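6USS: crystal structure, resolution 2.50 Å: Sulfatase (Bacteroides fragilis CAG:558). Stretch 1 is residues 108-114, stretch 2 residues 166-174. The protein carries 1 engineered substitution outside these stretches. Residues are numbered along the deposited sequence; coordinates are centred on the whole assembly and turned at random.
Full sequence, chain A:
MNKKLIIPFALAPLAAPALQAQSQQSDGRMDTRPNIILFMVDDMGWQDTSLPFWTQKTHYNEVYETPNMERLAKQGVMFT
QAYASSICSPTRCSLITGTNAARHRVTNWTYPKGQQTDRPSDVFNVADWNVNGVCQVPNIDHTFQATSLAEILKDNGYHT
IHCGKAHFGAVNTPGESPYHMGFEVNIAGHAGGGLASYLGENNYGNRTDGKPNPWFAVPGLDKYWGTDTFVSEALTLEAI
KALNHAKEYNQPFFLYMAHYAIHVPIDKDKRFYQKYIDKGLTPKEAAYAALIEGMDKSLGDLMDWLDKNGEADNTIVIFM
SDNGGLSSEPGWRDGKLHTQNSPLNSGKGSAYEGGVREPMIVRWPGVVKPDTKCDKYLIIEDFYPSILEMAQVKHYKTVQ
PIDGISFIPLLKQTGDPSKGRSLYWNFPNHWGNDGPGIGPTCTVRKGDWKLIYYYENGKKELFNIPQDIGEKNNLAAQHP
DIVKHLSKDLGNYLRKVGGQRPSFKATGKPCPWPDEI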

ATOM      1  N   ASN A 108      19.630  -2.911  17.661  1.00 17.55           N
ATOM      2  CA  ASN A 108      20.465  -1.795  17.251  1.00 17.85           C
ATOM      3  C   ASN A 108      19.936  -1.285  15.916  1.00 21.35           C
ATOM      4  O   ASN A 108      18.994  -1.852  15.354  1.00 22.38           O
ATOM      5  N   TRP A 109      20.531  -0.218  15.383  1.00 19.63           N
ATOM      6  CA  TRP A 109      19.921   0.421  14.218  1.00 26.09           C
ATOM      7  C   TRP A 109      20.195  -0.349  12.918  1.00 22.24           C
ATOM      8  O   TRP A 109      21.277  -0.894  12.703  1.00 18.53           O
ATOM      9  N   THR A 110      19.191  -0.392  12.048  1.00 24.23           N
ATOM     10  CA  THR A 110      19.242  -1.194  10.834  1.00 22.06           C
ATOM     11  C   THR A 110      19.348  -0.321   9.589  1.00 21.26           C
ATOM     12  O   THR A 110      18.861   0.817   9.563  1.00 17.13           O
ATOM     13  N   TYR A 111      20.024  -0.879   8.554  1.00 17.78           N
ATOM     14  CA  TYR A 111      19.871  -0.491   7.154  1.00 19.64           C
ATOM     15  C   TYR A 111      20.428  -1.567   6.210  1.00 20.04           C
ATOM     16  O   TYR A 111      19.664  -2.123   5.410  1.00 15.27           O
ATOM     17  N   PRO A 112      21.722  -1.898   6.248  1.00 18.93           N
ATOM     18  CA  PRO A 112      22.265  -2.828   5.240  1.00 18.18           C
ATOM     19  C   PRO A 112      21.681  -4.228   5.381  1.00 17.74           C
ATOM     20  O   PRO A 112      21.665  -4.796   6.473  1.00 16.22           O
ATOM     21  N   LYS A 113      21.241  -4.804   4.256  1.00 17.13           N
ATOM     22  CA  LYS A 113      20.617  -6.125   4.296  1.00 17.13           C
ATOM     23  C   LYS A 113      21.620  -7.192   4.725  1.00 21.63           C
ATOM     24  O   LYS A 113      22.709  -7.313   4.148  1.00 18.31           O
ATOM     25  N   GLY A 114      21.252  -7.950   5.755  1.00 20.33           N
ATOM     26  CA  GLY A 114      22.060  -9.038   6.256  1.00 19.91           C
ATOM     27  C   GLY A 114      23.335  -8.659   6.988  1.00 21.57           C
ATOM     28  O   GLY A 114      24.129  -9.553   7.293  1.00 25.21           O
ATOM     29  N   ALA A 166      10.541   6.006   8.296  1.00 17.53           N
ATOM     30  CA  ALA A 166       9.918   4.710   8.582  1.00 16.67           C
ATOM     31  C   ALA A 166      10.907   3.843   9.355  1.00 19.58           C
ATOM     32  O   ALA A 166      10.718   3.584  10.547  1.00 18.56           O
ATOM     33  N   HIS A 167      11.966   3.392   8.685  1.00 22.23           N
ATOM     34  CA  HIS A 167      13.070   2.715   9.359  1.00 20.56           C
ATOM     35  C   HIS A 167      12.586   1.448  10.080  1.00 19.14           C
ATOM     36  O   HIS A 167      12.924   1.194  11.233  1.00 18.71           O
ATOM     37  N   PHE A 168      11.758   0.655   9.393  1.00 17.49           N
ATOM     38  CA  PHE A 168      11.178  -0.569   9.950  1.00 15.53           C
ATOM     39  C   PHE A 168      11.877  -1.835   9.480  1.00 22.27           C
ATOM     40  O   PHE A 168      11.832  -2.850  10.184  1.00 21.04           O
ATOM     41  N   GLY A 169      12.470  -1.813   8.285  1.00 20.92           N
ATOM     42  CA  GLY A 169      13.131  -2.982   7.740  1.00 17.93           C
ATOM     43  C   GLY A 169      14.371  -2.570   6.974  1.00 19.03           C
ATOM     44  O   GLY A 169      14.488  -1.438   6.496  1.00 22.55           O
ATOM     45  N   ALA A 170      15.312  -3.501   6.883  1.00 15.91           N
ATOM     46  CA  ALA A 170      16.543  -3.194   6.179  1.00 18.85           C
ATOM     47  C   ALA A 170      16.247  -2.985   4.702  1.00 16.98           C
ATOM     48  O   ALA A 170      15.208  -3.406   4.192  1.00 18.94           O
ATOM     49  N   VAL A 171      17.171  -2.313   4.012  1.00 16.22           N
ATOM     50  CA  VAL A 171      17.003  -2.102   2.578  1.00 20.06           C
ATOM     51  C   VAL A 171      16.904  -3.453   1.871  1.00 21.84           C
ATOM     52  O   VAL A 171      17.575  -4.426   2.248  1.00 19.31           O
ATOM     53  N   ASN A 172      16.016  -3.528   0.868  1.00 16.62           N
ATOM     54  CA  ASN A 172      15.759  -4.764   0.106  1.00 19.56           C
ATOM     55  C   ASN A 172      15.269  -5.924   0.977  1.00 22.92           C
ATOM     56  O   ASN A 172      15.552  -7.092   0.680  1.00 19.11           O
ATOM     57  N   THR A 173      14.534  -5.623   2.054  1.00 18.93           N
ATOM     58  CA  THR A 173      13.700  -6.600   2.746  1.00 17.60           C
ATOM     59  C   THR A 173      12.265  -6.063   2.823  1.00 18.34           C
ATOM     60  O   THR A 173      12.053  -4.852   2.713  1.00 16.16           O
ATOM     61  N   PRO A 174      11.256  -6.936   2.960  1.00 21.36           N
ATOM     62  CA  PRO A 174       9.856  -6.467   2.817  1.00 19.35           C
ATOM     63  C   PRO A 174       9.485  -5.275   3.688  1.00 19.89           C
ATOM     64  O   PRO A 174       8.734  -4.400   3.236  1.00 22.82           O
TER

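Packing between residues 108-114 and 166-174 of the sulfatase, two irregular segments that bury 470 Å² between them, with their nearest CA atoms in Tyr111 and Ala170, 4.4 Å apart. Direct hydrogen bonds: each of the three ends on a backbone carbonyl. His167 (chi1 t) starts sideways, but its ring reaches across so that NE2 donates to Thr110 O at 2.8 Å; this oxygen lies at the ring edge, near its plane, as does Trp109 CB, 4.2 Å from His167 CE1. The backbone bond runs from Val171 N to Tyr111 O (2.9 Å). Lys113, extended with all four chi angles t, carries its ammonium to the turn, where NZ donates to Asn172 O at 2.7 Å; NZ is hydrogen-bonded elsewhere too. Turn: Ala170 to Thr173 form a type II beta turn, closed by Thr173 N to Ala170 O (3.2 Å) and reinforced by Thr173 OG1 (chi1 p), which donates to Ala170 O at 2.7 Å. Van der Waals contacts: Val171 (chi1 p) points toward stretch 1 and sets its CB over one face of the Tyr111 ring, 4.1 Å from the centroid, a CH-pi contact. The Tyr111 CA-to-CB bond points away, yet with chi1 t the ring comes back within reach, and its OH lies 3.6 Å from Val171 CG2. Ala170 CB sits 3.2 Å from Tyr111 O and 4.1 Å from Lys113 CA. The aliphatic part of Lys113 lies along the turn, with CB 3.3 Å from Val171 O, CD 4.0 Å from Asn172 CB and CG 3.9 Å from Thr173 CG2. Waters: Thr110 (chi1 p) points toward stretch 2, and its OG1 hydrogen-bonds to water 1 at 2.7 Å and water 2 at 3.0 Å. These extend its reach to backbone carbonyls, water 1 donating to Gly169 O (2.9 Å) and water 2 to His167 O (2.8 Å).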

ATOM      1  CB  ASN A 108      21.931  -2.220  17.179  1.00 19.65           C
ATOM      2  CG  ASN A 108      22.869  -1.055  17.220  1.00 20.53           C
ATOM      3  OD1 ASN A 108      22.448   0.103  17.151  1.00 21.43           O
ATOM      4  ND2 ASN A 108      24.165  -1.350  17.306  1.00 22.10           N
ATOM      5  CB  TRP A 109      20.374   1.880  14.097  1.00 27.67           C
ATOM      6  CG  TRP A 109      21.804   2.099  13.728  1.00 24.46           C
ATOM      7  CD1 TRP A 109      22.858   2.240  14.586  1.00 22.80           C
ATOM      8  CD2 TRP A 109      22.336   2.238  12.401  1.00 23.31           C
ATOM      9  NE1 TRP A 109      24.022   2.449  13.873  1.00 25.91           N
ATOM     10  CE2 TRP A 109      23.728   2.450  12.530  1.00 26.93           C
ATOM     11  CE3 TRP A 109      21.772   2.207  11.120  1.00 22.40           C
ATOM     12  CZ2 TRP A 109      24.567   2.618  11.421  1.00 25.00           C
ATOM     13  CZ3 TRP A 109      22.601   2.386  10.022  1.00 24.73           C
ATOM     14  CH2 TRP A 109      23.986   2.585  10.181  1.00 27.99           C
ATOM     15  CB  THR A 110      18.001  -2.079  10.706  1.00 17.14           C
ATOM     16  OG1 THR A 110      16.865  -1.259  10.425  1.00 17.77           O
ATOM     17  CG2 THR A 110      17.754  -2.836  11.985  1.00 16.77           C
ATOM     18  CB  TYR A 111      20.502   0.877   6.857  1.00 15.73           C
ATOM     19  CG  TYR A 111      20.192   1.344   5.446  1.00 19.38           C
ATOM     20  CD1 TYR A 111      19.101   2.183   5.186  1.00 19.52           C
ATOM     21  CD2 TYR A 111      20.972   0.927   4.368  1.00 19.09           C
ATOM     22  CE1 TYR A 111      18.815   2.598   3.894  1.00 23.62           C
ATOM     23  CE2 TYR A 111      20.686   1.334   3.073  1.00 21.89           C
ATOM     24  CZ  TYR A 111      19.610   2.157   2.843  1.00 23.93           C
ATOM     25  OH  TYR A 111      19.334   2.545   1.562  1.00 26.52           O
ATOM     26  CB  PRO A 112      23.770  -2.824   5.529  1.00 16.25           C
ATOM     27  CG  PRO A 112      23.860  -2.503   6.981  1.00 21.66           C
ATOM     28  CD  PRO A 112      22.771  -1.470   7.192  1.00 19.42           C
ATOM     29  CB  LYS A 113      20.021  -6.479   2.943  1.00 16.62           C
ATOM     30  CG  LYS A 113      19.394  -7.875   2.882  1.00 20.31           C
ATOM     31  CD  LYS A 113      18.634  -8.076   1.539  1.00 19.70           C
ATOM     32  CE  LYS A 113      17.941  -9.422   1.483  1.00 16.18           C
ATOM     33  NZ  LYS A 113      16.913  -9.451   0.423  1.00 24.05           N
ATOM     34  CB  ALA A 166       9.445   4.048   7.288  1.00 15.44           C
ATOM     35  CB  HIS A 167      13.752   3.700  10.314  1.00 17.50           C
ATOM     36  CG  HIS A 167      15.114   3.279  10.777  1.00 24.32           C
ATOM     37  ND1 HIS A 167      15.686   3.751  11.945  1.00 27.22           N
ATOM     38  CD2 HIS A 167      16.020   2.438  10.229  1.00 22.29           C
ATOM     39  CE1 HIS A 167      16.885   3.215  12.096  1.00 19.07           C
ATOM     40  NE2 HIS A 167      17.114   2.420  11.066  1.00 19.90           N
ATOM     41  CB  PHE A 168       9.699  -0.715   9.567  1.00 15.38           C
ATOM     42  CG  PHE A 168       8.792   0.337  10.151  1.00 17.67           C
ATOM     43  CD1 PHE A 168       8.770   0.591  11.521  1.00 13.81           C
ATOM     44  CD2 PHE A 168       7.939   1.068   9.319  1.00 16.21           C
ATOM     45  CE1 PHE A 168       7.921   1.567  12.054  1.00 17.37           C
ATOM     46  CE2 PHE A 168       7.080   2.044   9.848  1.00 20.40           C
ATOM     47  CZ  PHE A 168       7.074   2.298  11.211  1.00 17.00           C
ATOM     48  CB  ALA A 170      17.574  -4.309   6.372  1.00 16.29           C
ATOM     49  CB  VAL A 171      18.154  -1.239   2.027  1.00 18.13           C
ATOM     50  CG1 VAL A 171      19.440  -2.061   1.842  1.00 13.06           C
ATOM     51  CG2 VAL A 171      17.728  -0.561   0.728  1.00 15.48           C
ATOM     52  CB  ASN A 172      16.985  -5.217  -0.691  1.00 16.76           C
ATOM     53  CG  ASN A 172      17.375  -4.224  -1.749  1.00 19.33           C
ATOM     54  OD1 ASN A 172      16.518  -3.690  -2.456  1.00 21.79           O
ATOM     55  ND2 ASN A 172      18.673  -3.963  -1.872  1.00 17.48           N
ATOM     56  CB  THR A 173      14.245  -6.927   4.150  1.00 17.47           C
ATOM     57  OG1 THR A 173      14.145  -5.782   5.015  1.00 16.22           O
ATOM     58  CG2 THR A 173      15.702  -7.377   4.056  1.00 14.49           C
ATOM     59  CB  PRO A 174       9.031  -7.708   3.186  1.00 16.47           C
ATOM     60  CG  PRO A 174       9.909  -8.860   2.797  1.00 18.63           C
ATOM     61  CD  PRO A 174      11.335  -8.409   3.085  1.00 18.46           C
TER
HETATM   62  O   HOH W   1      16.588  -0.099   7.958  1.00 10.49           O
HETATM   63  O   HOH W   2      14.639  -0.714  12.290  1.00 19.31           O